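Local coordinates for unknown protein (Leishmania major, PDB 1R75) that is of unknown function but folds as a compact all-beta domain of the DUF1935 family, built from two antiparallel sheets, at residues Thr21-Lys33 against Ile45-Ser59. Sequence-based numbering, arbitrary orientation.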
# COMPACT_ATOMS: atom_id res chain seq x y z
N THR A 21 1.23 0.48 -17.04
CA THR A 21 2.12 -0.58 -17.49
C THR A 21 3.12 -0.96 -16.40
O THR A 21 3.85 -0.11 -15.88
CB THR A 21 2.82 -0.22 -18.81
OG1 THR A 21 1.84 0.03 -19.84
CG2 THR A 21 3.63 -1.42 -19.36
N PHE A 22 3.14 -2.25 -16.09
CA PHE A 22 4.08 -2.79 -15.12
C PHE A 22 5.31 -3.31 -15.85
O PHE A 22 5.19 -4.03 -16.85
CB PHE A 22 3.40 -3.90 -14.31
CG PHE A 22 2.13 -3.46 -13.64
CD1 PHE A 22 2.13 -2.37 -12.78
CD2 PHE A 22 0.94 -4.14 -13.86
CE1 PHE A 22 0.96 -1.95 -12.14
CE2 PHE A 22 -0.23 -3.73 -13.26
CZ PHE A 22 -0.21 -2.63 -12.37
N LYS A 23 6.48 -2.94 -15.35
CA LYS A 23 7.75 -3.40 -15.91
C LYS A 23 8.17 -4.79 -15.42
O LYS A 23 8.63 -5.61 -16.22
CB LYS A 23 8.87 -2.38 -15.64
CG LYS A 23 8.53 -0.93 -16.05
CD LYS A 23 9.77 -0.07 -16.49
CE LYS A 23 9.35 0.98 -17.58
NZ LYS A 23 10.27 2.15 -17.68
N ASN A 24 8.02 -5.07 -14.13
CA ASN A 24 8.69 -6.22 -13.54
C ASN A 24 7.84 -7.36 -12.97
O ASN A 24 8.36 -8.35 -12.46
CB ASN A 24 9.61 -5.70 -12.45
CG ASN A 24 10.59 -4.73 -13.00
OD1 ASN A 24 11.13 -4.97 -14.09
ND2 ASN A 24 10.81 -3.62 -12.31
N GLY A 25 6.54 -7.23 -13.04
CA GLY A 25 5.69 -8.18 -12.40
C GLY A 25 4.28 -7.69 -12.50
O GLY A 25 4.02 -6.77 -13.23
N LYS A 26 3.36 -8.34 -11.80
CA LYS A 26 2.00 -7.86 -11.75
C LYS A 26 1.40 -8.08 -10.37
O LYS A 26 1.75 -9.01 -9.69
CB LYS A 26 1.12 -8.57 -12.77
CG LYS A 26 1.27 -10.03 -12.81
CD LYS A 26 0.36 -10.62 -13.90
CE LYS A 26 0.30 -12.14 -13.79
NZ LYS A 26 -1.00 -12.66 -14.31
N PRO A 27 0.43 -7.24 -10.02
CA PRO A 27 -0.35 -7.43 -8.81
C PRO A 27 -1.09 -8.76 -8.81
O PRO A 27 -1.33 -9.34 -9.89
CB PRO A 27 -1.35 -6.29 -8.86
CG PRO A 27 -0.84 -5.34 -9.80
CD PRO A 27 -0.07 -6.11 -10.83
N THR A 28 -1.46 -9.24 -7.62
CA THR A 28 -2.13 -10.53 -7.56
C THR A 28 -3.62 -10.34 -7.69
O THR A 28 -4.36 -11.33 -7.77
CB THR A 28 -1.82 -11.22 -6.27
OG1 THR A 28 -2.06 -10.33 -5.16
CG2 THR A 28 -0.34 -11.56 -6.23
N VAL A 29 -4.06 -9.08 -7.66
CA VAL A 29 -5.46 -8.78 -7.81
C VAL A 29 -5.65 -7.68 -8.84
O VAL A 29 -4.79 -6.81 -9.02
CB VAL A 29 -6.07 -8.33 -6.47
CG1 VAL A 29 -6.06 -9.47 -5.48
CG2 VAL A 29 -5.35 -7.09 -5.90
N LYS A 30 -6.79 -7.72 -9.50
CA LYS A 30 -7.19 -6.62 -10.36
C LYS A 30 -8.33 -6.00 -9.60
O LYS A 30 -9.30 -6.67 -9.21
CB LYS A 30 -7.68 -7.05 -11.76
CG LYS A 30 -6.70 -7.84 -12.60
CD LYS A 30 -7.30 -9.22 -12.97
CE LYS A 30 -6.81 -9.74 -14.31
NZ LYS A 30 -7.35 -11.11 -14.52
N GLY A 31 -8.22 -4.72 -9.38
CA GLY A 31 -9.32 -4.00 -8.84
C GLY A 31 -9.99 -3.44 -10.06
O GLY A 31 -10.00 -4.03 -11.13
N THR A 32 -10.59 -2.29 -9.88
CA THR A 32 -11.19 -1.62 -10.98
C THR A 32 -10.28 -0.48 -11.43
O THR A 32 -10.23 -0.18 -12.63
CB THR A 32 -12.61 -1.21 -10.58
OG1 THR A 32 -12.61 -0.58 -9.31
CG2 THR A 32 -13.41 -2.45 -10.28
N LYS A 33 -9.46 0.08 -10.50
CA LYS A 33 -8.56 1.18 -10.84
C LYS A 33 -7.23 1.06 -10.13
O LYS A 33 -7.16 0.66 -8.95
CB LYS A 33 -9.19 2.51 -10.46
CG LYS A 33 -8.75 3.70 -11.33
CD LYS A 33 -9.70 4.07 -12.52
CE LYS A 33 -8.93 4.45 -13.81
NZ LYS A 33 -9.78 4.19 -15.06
N ILE A 45 -4.07 -0.13 -5.76
CA ILE A 45 -5.06 -0.88 -6.56
C ILE A 45 -6.32 -0.77 -5.76
O ILE A 45 -6.39 -1.29 -4.63
CB ILE A 45 -4.67 -2.35 -6.70
CG1 ILE A 45 -3.26 -2.44 -7.30
CG2 ILE A 45 -5.72 -3.10 -7.56
CD1 ILE A 45 -2.52 -3.61 -6.81
N ALA A 46 -7.32 -0.09 -6.29
CA ALA A 46 -8.57 0.08 -5.60
C ALA A 46 -9.61 -0.81 -6.23
O ALA A 46 -9.63 -0.98 -7.44
CB ALA A 46 -8.99 1.54 -5.64
N ASP A 47 -10.42 -1.45 -5.42
CA ASP A 47 -11.48 -2.30 -5.97
C ASP A 47 -12.81 -1.78 -5.41
O ASP A 47 -13.08 -1.88 -4.20
CB ASP A 47 -11.20 -3.77 -5.67
CG ASP A 47 -12.25 -4.71 -6.30
OD1 ASP A 47 -13.47 -4.38 -6.23
OD2 ASP A 47 -11.95 -5.79 -6.89
N THR A 48 -13.63 -1.13 -6.27
CA THR A 48 -14.86 -0.52 -5.76
C THR A 48 -15.93 -1.54 -5.36
O THR A 48 -16.65 -1.31 -4.39
CB THR A 48 -15.52 0.46 -6.78
OG1 THR A 48 -16.04 -0.31 -7.85
CG2 THR A 48 -14.54 1.37 -7.44
N GLU A 49 -16.05 -2.66 -6.07
CA GLU A 49 -17.02 -3.73 -5.68
C GLU A 49 -16.65 -4.36 -4.35
O GLU A 49 -17.51 -4.62 -3.49
CB GLU A 49 -17.16 -4.81 -6.80
CG GLU A 49 -17.86 -6.14 -6.43
CD GLU A 49 -19.24 -6.38 -7.10
OE1 GLU A 49 -20.12 -5.47 -7.09
OE2 GLU A 49 -19.48 -7.51 -7.64
N ALA A 50 -15.36 -4.58 -4.13
CA ALA A 50 -14.95 -5.23 -2.87
C ALA A 50 -14.70 -4.23 -1.73
O ALA A 50 -14.49 -4.61 -0.58
CB ALA A 50 -13.67 -6.02 -3.15
N ARG A 51 -14.70 -2.94 -2.08
CA ARG A 51 -14.40 -1.79 -1.23
C ARG A 51 -13.01 -1.95 -0.51
O ARG A 51 -12.89 -1.78 0.69
CB ARG A 51 -15.51 -1.50 -0.26
CG ARG A 51 -16.72 -0.85 -0.99
CD ARG A 51 -17.99 -0.61 -0.13
NE ARG A 51 -17.77 -0.04 1.21
CZ ARG A 51 -18.08 -0.68 2.36
NH1 ARG A 51 -18.56 -1.94 2.34
NH2 ARG A 51 -17.88 -0.10 3.53
N ARG A 52 -12.02 -2.21 -1.32
CA ARG A 52 -10.72 -2.68 -0.85
C ARG A 52 -9.60 -1.98 -1.56
O ARG A 52 -9.64 -1.74 -2.79
CB ARG A 52 -10.69 -4.13 -1.20
CG ARG A 52 -9.59 -4.92 -0.77
CD ARG A 52 -10.01 -6.46 -0.97
NE ARG A 52 -9.98 -6.88 -2.38
CZ ARG A 52 -10.64 -7.92 -2.87
NH1 ARG A 52 -11.41 -8.72 -2.08
NH2 ARG A 52 -10.51 -8.22 -4.14
N TRP A 53 -8.53 -1.72 -0.82
CA TRP A 53 -7.29 -1.23 -1.39
C TRP A 53 -6.15 -2.18 -1.13
O TRP A 53 -6.07 -2.79 -0.02
CB TRP A 53 -6.89 0.03 -0.71
CG TRP A 53 -7.64 1.25 -0.97
CD1 TRP A 53 -8.81 1.43 -1.63
CD2 TRP A 53 -7.22 2.55 -0.51
NE1 TRP A 53 -9.17 2.78 -1.60
CE2 TRP A 53 -8.22 3.48 -0.89
CE3 TRP A 53 -6.12 3.00 0.22
CZ2 TRP A 53 -8.10 4.86 -0.58
CZ3 TRP A 53 -5.99 4.41 0.48
CH2 TRP A 53 -6.98 5.27 0.13
N ALA A 54 -5.28 -2.26 -2.09
CA ALA A 54 -4.05 -2.95 -2.05
C ALA A 54 -2.94 -2.11 -2.67
O ALA A 54 -3.22 -1.17 -3.39
CB ALA A 54 -4.17 -4.25 -2.77
N PHE A 55 -1.69 -2.44 -2.33
CA PHE A 55 -0.50 -1.83 -2.92
C PHE A 55 0.33 -2.89 -3.62
O PHE A 55 0.49 -4.04 -3.14
CB PHE A 55 0.35 -1.17 -1.82
CG PHE A 55 -0.26 0.03 -1.27
CD1 PHE A 55 -0.39 1.17 -2.04
CD2 PHE A 55 -0.71 0.06 0.05
CE1 PHE A 55 -0.97 2.38 -1.46
CE2 PHE A 55 -1.25 1.21 0.61
CZ PHE A 55 -1.42 2.37 -0.18
N TYR A 56 0.86 -2.51 -4.76
CA TYR A 56 1.76 -3.34 -5.54
C TYR A 56 3.08 -2.57 -5.73
O TYR A 56 3.05 -1.39 -6.07
CB TYR A 56 1.11 -3.75 -6.88
CG TYR A 56 2.10 -4.33 -7.84
CD1 TYR A 56 2.68 -5.58 -7.58
CD2 TYR A 56 2.50 -3.65 -8.97
CE1 TYR A 56 3.66 -6.10 -8.41
CE2 TYR A 56 3.49 -4.16 -9.81
CZ TYR A 56 4.02 -5.38 -9.54
OH TYR A 56 4.97 -5.90 -10.34
N ASN A 57 4.19 -3.22 -5.46
CA ASN A 57 5.52 -2.66 -5.58
C ASN A 57 6.13 -3.30 -6.87
O ASN A 57 6.38 -4.51 -6.91
CB ASN A 57 6.27 -2.96 -4.29
CG ASN A 57 7.78 -2.57 -4.35
OD1 ASN A 57 8.32 -2.12 -5.39
ND2 ASN A 57 8.44 -2.75 -3.24
N ASP A 58 6.26 -2.48 -7.93
CA ASP A 58 6.86 -2.91 -9.21
C ASP A 58 8.42 -2.79 -9.27
O ASP A 58 9.03 -2.99 -10.31
CB ASP A 58 6.20 -2.12 -10.33
CG ASP A 58 6.40 -2.74 -11.70
OD1 ASP A 58 6.30 -3.99 -11.84
OD2 ASP A 58 6.66 -2.01 -12.66
N SER A 59 9.05 -2.49 -8.16
CA SER A 59 10.48 -2.56 -8.07
C SER A 59 10.99 -3.96 -7.85
O SER A 59 10.42 -4.72 -7.10
CB SER A 59 10.99 -1.70 -6.91
OG SER A 59 12.39 -1.73 -6.95
O HOH W 1 -9.55 -6.54 -6.54
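Lys-33 pairs antiparallel with Ala-46 at the start of edge strand 33-36, where a classic beta bulge sets Thr-32 and Lys-33 against Ala-46, while the irregular chain before it crosses the beta hairpin of strands 42-47 and 52-57. Ala-46 O therefore takes two N-H groups, from Thr-32 N at 2.9 Å and, straighter but longer, from Lys-33 N; Ala-46 N answers to Lys-33 O. At the far end Asp-58 clamps the loop: its CG stands anti to the backbone N (chi1 -162°), which carries the carboxylate up to two successive amides. Asp-58 OD2 takes Lys-23 N through its syn lone pair at 2.9 Å, and Asp-58 OD1 takes Asn-24 N on its syn side, 26° out of the carboxylate plane. In return Asn-24 ND2 reaches Asp-58 O at 2.8 Å. Between these anchors the Tyr-56 ring is wedged into the loop: Pro-27 lies over one face, its CD 4.0 Å from the ring centroid in a CH-pi contact, and the Tyr-56 edge points at the face of Phe-22 with planes at 74°. Phe-22 also makes an edge-to-face pair with Tyr-43 of strand 42-47. Ile-45 CD1 packs on Pro-27 CB at 3.6 Å, while Ile-45 CG2 comes near Gly-31 N and Val-29 CG2. Near the hairpin turn, one water donates to Lys-30 O and Asp-47 OD2 and accepts from Arg-52 NH2, 3.1 Å away.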